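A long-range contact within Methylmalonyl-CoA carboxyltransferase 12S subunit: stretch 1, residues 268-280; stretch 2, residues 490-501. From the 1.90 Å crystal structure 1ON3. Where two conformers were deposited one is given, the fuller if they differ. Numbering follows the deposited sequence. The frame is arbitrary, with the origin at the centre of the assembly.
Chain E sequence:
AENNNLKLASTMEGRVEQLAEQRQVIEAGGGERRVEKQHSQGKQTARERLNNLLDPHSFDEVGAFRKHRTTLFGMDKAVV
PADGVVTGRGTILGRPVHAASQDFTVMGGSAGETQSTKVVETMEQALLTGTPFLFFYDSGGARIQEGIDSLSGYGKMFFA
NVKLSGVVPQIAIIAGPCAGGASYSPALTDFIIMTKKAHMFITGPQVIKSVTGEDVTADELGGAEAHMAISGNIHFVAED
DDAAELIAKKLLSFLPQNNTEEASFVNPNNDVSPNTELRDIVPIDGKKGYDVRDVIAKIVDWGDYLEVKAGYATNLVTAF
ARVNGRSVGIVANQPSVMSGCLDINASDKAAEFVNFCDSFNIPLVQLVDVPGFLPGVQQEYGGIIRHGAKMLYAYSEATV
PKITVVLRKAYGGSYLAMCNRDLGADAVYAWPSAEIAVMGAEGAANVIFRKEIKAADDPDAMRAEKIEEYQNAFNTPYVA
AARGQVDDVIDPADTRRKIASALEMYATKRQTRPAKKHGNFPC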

# COMPACT_ATOMS: atom_id res chain seq x y z
N PRO E 268 5.85 -30.48 -20.46
CA PRO E 268 6.36 -29.52 -21.44
C PRO E 268 6.98 -30.12 -22.69
O PRO E 268 7.80 -31.03 -22.62
CB PRO E 268 7.39 -28.72 -20.65
CG PRO E 268 6.98 -28.92 -19.20
CD PRO E 268 6.57 -30.35 -19.18
N ASN E 269 6.56 -29.60 -23.84
CA ASN E 269 7.12 -30.03 -25.12
C ASN E 269 7.90 -28.79 -25.54
O ASN E 269 7.31 -27.73 -25.76
CB ASN E 269 6.02 -30.33 -26.13
CG ASN E 269 6.55 -30.92 -27.42
OD1 ASN E 269 7.41 -30.34 -28.07
ND2 ASN E 269 6.05 -32.09 -27.79
N ASN E 270 9.22 -28.89 -25.61
CA ASN E 270 10.01 -27.71 -25.97
C ASN E 270 10.44 -27.62 -27.42
O ASN E 270 11.15 -26.69 -27.79
CB ASN E 270 11.23 -27.60 -25.05
CG ASN E 270 10.83 -27.47 -23.59
OD1 ASN E 270 10.13 -26.53 -23.20
ND2 ASN E 270 11.29 -28.41 -22.77
N ASP E 271 10.01 -28.55 -28.24
CA ASP E 271 10.37 -28.48 -29.65
C ASP E 271 9.49 -27.44 -30.34
O ASP E 271 8.26 -27.49 -30.24
CB ASP E 271 10.20 -29.82 -30.35
CG ASP E 271 10.59 -29.75 -31.81
OD1 ASP E 271 11.78 -29.45 -32.09
OD2 ASP E 271 9.73 -29.97 -32.69
N VAL E 272 10.12 -26.51 -31.04
CA VAL E 272 9.40 -25.48 -31.76
C VAL E 272 9.84 -25.44 -33.22
O VAL E 272 9.72 -24.41 -33.89
CB VAL E 272 9.60 -24.08 -31.10
CG1 VAL E 272 8.89 -24.04 -29.75
CG2 VAL E 272 11.08 -23.79 -30.92
N SER E 273 10.34 -26.58 -33.70
CA SER E 273 10.81 -26.68 -35.08
C SER E 273 9.68 -26.31 -36.04
O SER E 273 8.51 -26.40 -35.69
CB SER E 273 11.31 -28.10 -35.37
OG SER E 273 10.28 -29.05 -35.16
N PRO E 274 10.03 -25.88 -37.26
CA PRO E 274 9.01 -25.50 -38.24
C PRO E 274 8.13 -26.67 -38.65
O PRO E 274 8.56 -27.82 -38.58
CB PRO E 274 9.84 -24.99 -39.42
CG PRO E 274 11.09 -24.46 -38.76
CD PRO E 274 11.39 -25.54 -37.74
N ASN E 275 6.90 -26.38 -39.04
CA ASN E 275 5.99 -27.41 -39.51
C ASN E 275 5.35 -26.84 -40.77
O ASN E 275 4.43 -26.02 -40.69
CB ASN E 275 4.90 -27.75 -38.49
CG ASN E 275 4.07 -28.95 -38.92
OD1 ASN E 275 3.97 -29.25 -40.11
ND2 ASN E 275 3.46 -29.63 -37.96
N THR E 276 5.84 -27.27 -41.92
CA THR E 276 5.34 -26.77 -43.20
C THR E 276 3.89 -27.08 -43.51
O THR E 276 3.30 -26.44 -44.38
CB THR E 276 6.21 -27.30 -44.35
OG1 THR E 276 6.14 -28.72 -44.37
CG2 THR E 276 7.67 -26.86 -44.16
N GLU E 277 3.30 -28.05 -42.81
CA GLU E 277 1.91 -28.40 -43.06
C GLU E 277 1.01 -27.22 -42.74
O GLU E 277 -0.08 -27.10 -43.30
CB GLU E 277 1.48 -29.61 -42.22
CG GLU E 277 2.24 -30.88 -42.53
CD GLU E 277 1.71 -32.08 -41.76
OE1 GLU E 277 0.63 -32.60 -42.13
OE2 GLU E 277 2.36 -32.49 -40.77
N LEU E 278 1.47 -26.34 -41.85
CA LEU E 278 0.69 -25.16 -41.47
C LEU E 278 0.48 -24.21 -42.65
O LEU E 278 -0.47 -23.41 -42.66
CB LEU E 278 1.39 -24.42 -40.34
CG LEU E 278 1.18 -24.97 -38.93
CD1 LEU E 278 2.25 -24.42 -37.97
CD2 LEU E 278 -0.24 -24.60 -38.46
N ARG E 279 1.36 -24.28 -43.64
CA ARG E 279 1.22 -23.42 -44.81
C ARG E 279 0.04 -23.82 -45.66
O ARG E 279 -0.45 -23.03 -46.47
CB ARG E 279 2.46 -23.51 -45.70
CG ARG E 279 3.74 -23.00 -45.09
CD ARG E 279 4.89 -23.34 -46.01
NE ARG E 279 6.17 -22.96 -45.42
CZ ARG E 279 7.34 -23.45 -45.81
NH1 ARG E 279 7.39 -24.35 -46.79
NH2 ARG E 279 8.46 -23.07 -45.21
N ASP E 280 -0.45 -25.04 -45.48
CA ASP E 280 -1.54 -25.51 -46.33
C ASP E 280 -2.93 -25.61 -45.73
O ASP E 280 -3.90 -25.89 -46.44
CB ASP E 280 -1.15 -26.86 -46.93
CG ASP E 280 0.24 -26.85 -47.54
OD1 ASP E 280 0.51 -25.94 -48.35
OD2 ASP E 280 1.05 -27.73 -47.20
N ILE E 490 5.27 -13.47 -41.04
CA ILE E 490 5.94 -14.75 -40.85
C ILE E 490 5.56 -15.88 -41.78
O ILE E 490 4.49 -15.90 -42.36
CB ILE E 490 5.72 -15.27 -39.40
CG1 ILE E 490 4.23 -15.59 -39.17
CG2 ILE E 490 6.20 -14.24 -38.39
CD1 ILE E 490 3.94 -16.26 -37.82
N ASP E 491 6.46 -16.85 -41.87
CA ASP E 491 6.24 -18.06 -42.64
C ASP E 491 5.29 -18.82 -41.69
O ASP E 491 5.61 -19.03 -40.51
CB ASP E 491 7.58 -18.80 -42.80
CG ASP E 491 7.43 -20.19 -43.41
OD1 ASP E 491 8.49 -20.77 -43.74
OD2 ASP E 491 6.31 -20.70 -43.56
N PRO E 492 4.11 -19.22 -42.19
CA PRO E 492 3.15 -19.95 -41.35
C PRO E 492 3.80 -21.11 -40.61
O PRO E 492 3.40 -21.46 -39.50
CB PRO E 492 2.10 -20.42 -42.35
CG PRO E 492 2.12 -19.33 -43.39
CD PRO E 492 3.59 -19.03 -43.56
N ALA E 493 4.82 -21.70 -41.24
CA ALA E 493 5.51 -22.84 -40.65
C ALA E 493 6.19 -22.54 -39.31
O ALA E 493 6.43 -23.45 -38.53
CB ALA E 493 6.55 -23.39 -41.64
N ASP E 494 6.50 -21.26 -39.05
CA ASP E 494 7.17 -20.86 -37.81
C ASP E 494 6.21 -20.37 -36.71
O ASP E 494 6.66 -19.88 -35.68
CB ASP E 494 8.19 -19.74 -38.07
CG ASP E 494 9.24 -20.12 -39.12
OD1 ASP E 494 9.69 -21.27 -39.14
OD2 ASP E 494 9.62 -19.24 -39.92
N THR E 495 4.90 -20.49 -36.94
CA THR E 495 3.93 -20.01 -35.96
C THR E 495 4.18 -20.45 -34.52
O THR E 495 4.23 -19.62 -33.61
CB THR E 495 2.51 -20.41 -36.39
OG1 THR E 495 2.25 -19.87 -37.70
CG2 THR E 495 1.46 -19.83 -35.41
N ARG E 496 4.33 -21.75 -34.29
CA ARG E 496 4.57 -22.23 -32.93
C ARG E 496 5.79 -21.54 -32.31
O ARG E 496 5.73 -21.07 -31.18
CB ARG E 496 4.76 -23.75 -32.92
CG ARG E 496 4.92 -24.35 -31.52
CD ARG E 496 4.96 -25.86 -31.59
NE ARG E 496 5.68 -26.48 -30.48
CZ ARG E 496 5.19 -26.64 -29.25
NH1 ARG E 496 3.96 -26.22 -28.95
NH2 ARG E 496 5.95 -27.23 -28.32
N ARG E 497 6.89 -21.48 -33.05
CA ARG E 497 8.08 -20.82 -32.51
C ARG E 497 7.83 -19.35 -32.17
O ARG E 497 8.22 -18.89 -31.11
CB ARG E 497 9.25 -20.90 -33.50
CG ARG E 497 10.51 -20.21 -33.03
CD ARG E 497 11.71 -20.64 -33.88
NE ARG E 497 11.60 -20.20 -35.27
CZ ARG E 497 11.88 -18.97 -35.69
NH1 ARG E 497 12.29 -18.05 -34.83
NH2 ARG E 497 11.76 -18.65 -36.98
N LYS E 498 7.19 -18.60 -33.07
CA LYS E 498 6.94 -17.19 -32.77
C LYS E 498 6.07 -17.03 -31.51
O LYS E 498 6.35 -16.17 -30.67
CB LYS E 498 6.31 -16.49 -33.97
CG LYS E 498 7.32 -15.77 -34.90
CD LYS E 498 8.40 -16.73 -35.39
CE LYS E 498 9.38 -16.06 -36.36
NZ LYS E 498 10.11 -14.89 -35.77
N ILE E 499 5.04 -17.85 -31.37
CA ILE E 499 4.16 -17.78 -30.20
C ILE E 499 4.94 -18.17 -28.94
O ILE E 499 4.82 -17.53 -27.89
CB ILE E 499 2.95 -18.74 -30.36
CG1 ILE E 499 2.04 -18.25 -31.49
CG2 ILE E 499 2.17 -18.84 -29.05
CD1 ILE E 499 0.94 -19.24 -31.86
N ALA E 500 5.75 -19.22 -29.05
CA ALA E 500 6.52 -19.69 -27.90
C ALA E 500 7.51 -18.66 -27.38
O ALA E 500 7.63 -18.46 -26.18
CB ALA E 500 7.25 -20.99 -28.26
N SER E 501 8.23 -18.01 -28.29
CA SER E 501 9.21 -17.02 -27.87
C SER E 501 8.54 -15.80 -27.28
O SER E 501 9.04 -15.19 -26.34
CB SER E 501 10.07 -16.62 -29.06
OG SER E 501 10.56 -17.77 -29.72
O HOH W 1 10.20 -22.20 -36.50
O HOH W 2 7.69 -23.14 -35.40

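What holds the start of stretch 1, which has no regular secondary structure, against the helix of stretch 2? Arg 496 points toward it from the first turn of that helix and reads its backbone. Its NE donates to Asp 271 O at 2.8 Å and its NH2 to the same Asp 271 O at 3.0 Å, so one carbonyl sits at the edge of the guanidinium, near its plane, and takes two bonds from the cation. Asn 269 O also lies at that edge, 2.9 Å from Arg 496 NH2. The loop is braced from within: Asp 271 N donates to Asn 269 OD1 (3.2 Å), and Ser 273 OG to Asp 271 OD2 (2.7 Å).

How does Val 272 use the helix surface? Its side chain meets Arg 496 and Ala 500, one turn apart, and also Arg 497, with Val 272 CG1 3.8 Å from Ala 500 CB and Val 272 CG1 4.1 Å from Arg 496 NE, while Val 272 CB lies 4.0 Å from Arg 497 CB. The valine carbonyl is reached through water: water 2 bonds to Val 272 O at 2.8 Å and accepts from Arg 497 N at 3.0 Å, a backbone NH in the first turn of the helix. Water 1 accepts from Arg 497 NE at 2.7 Å and lies 2.8 Å from Asp 494 OD1, but its bond to Val 272 O, at 3.5 Å, is weak.

Where do the two backbones meet directly? Asn 275 N donates to Ala 493 O at 3.0 Å, with a nearly straight angle of 162°. Around this bond the chains are close enough for two CA-H...O contacts, Pro 274 CA to Ala 493 O (3.3 Å) and Ala 493 CA to Asn 275 O (3.4 Å). Beside them, Pro 274 CB packs 4.3 Å from Ala 493 CB. Asn 275 then opens a type I turn to Leu 278, and its OD1 accepts from Glu 277 N at 3.0 Å, a capping bond.

What secures the far end of stretch 1? The CA-to-CB bond of Leu 278 points toward stretch 2, and Leu 278 CD1 lies 3.5 Å from Pro 492 O and 4.3 Å from Thr 495 CB. Next to it, Arg 279 extends over Pro 492, with Arg 279 CG 4.1 Å from Pro 492 CB. It ends in a two-pronged salt bridge: Arg 279 NH2 to Asp 491 OD1 at 2.7 Å and Arg 279 NE to Asp 491 OD2 at 2.9 Å. Asp 491 OD2 also accepts from Ala 493 N at 2.9 Å, tying the carboxylate to the backbone of its own stretch.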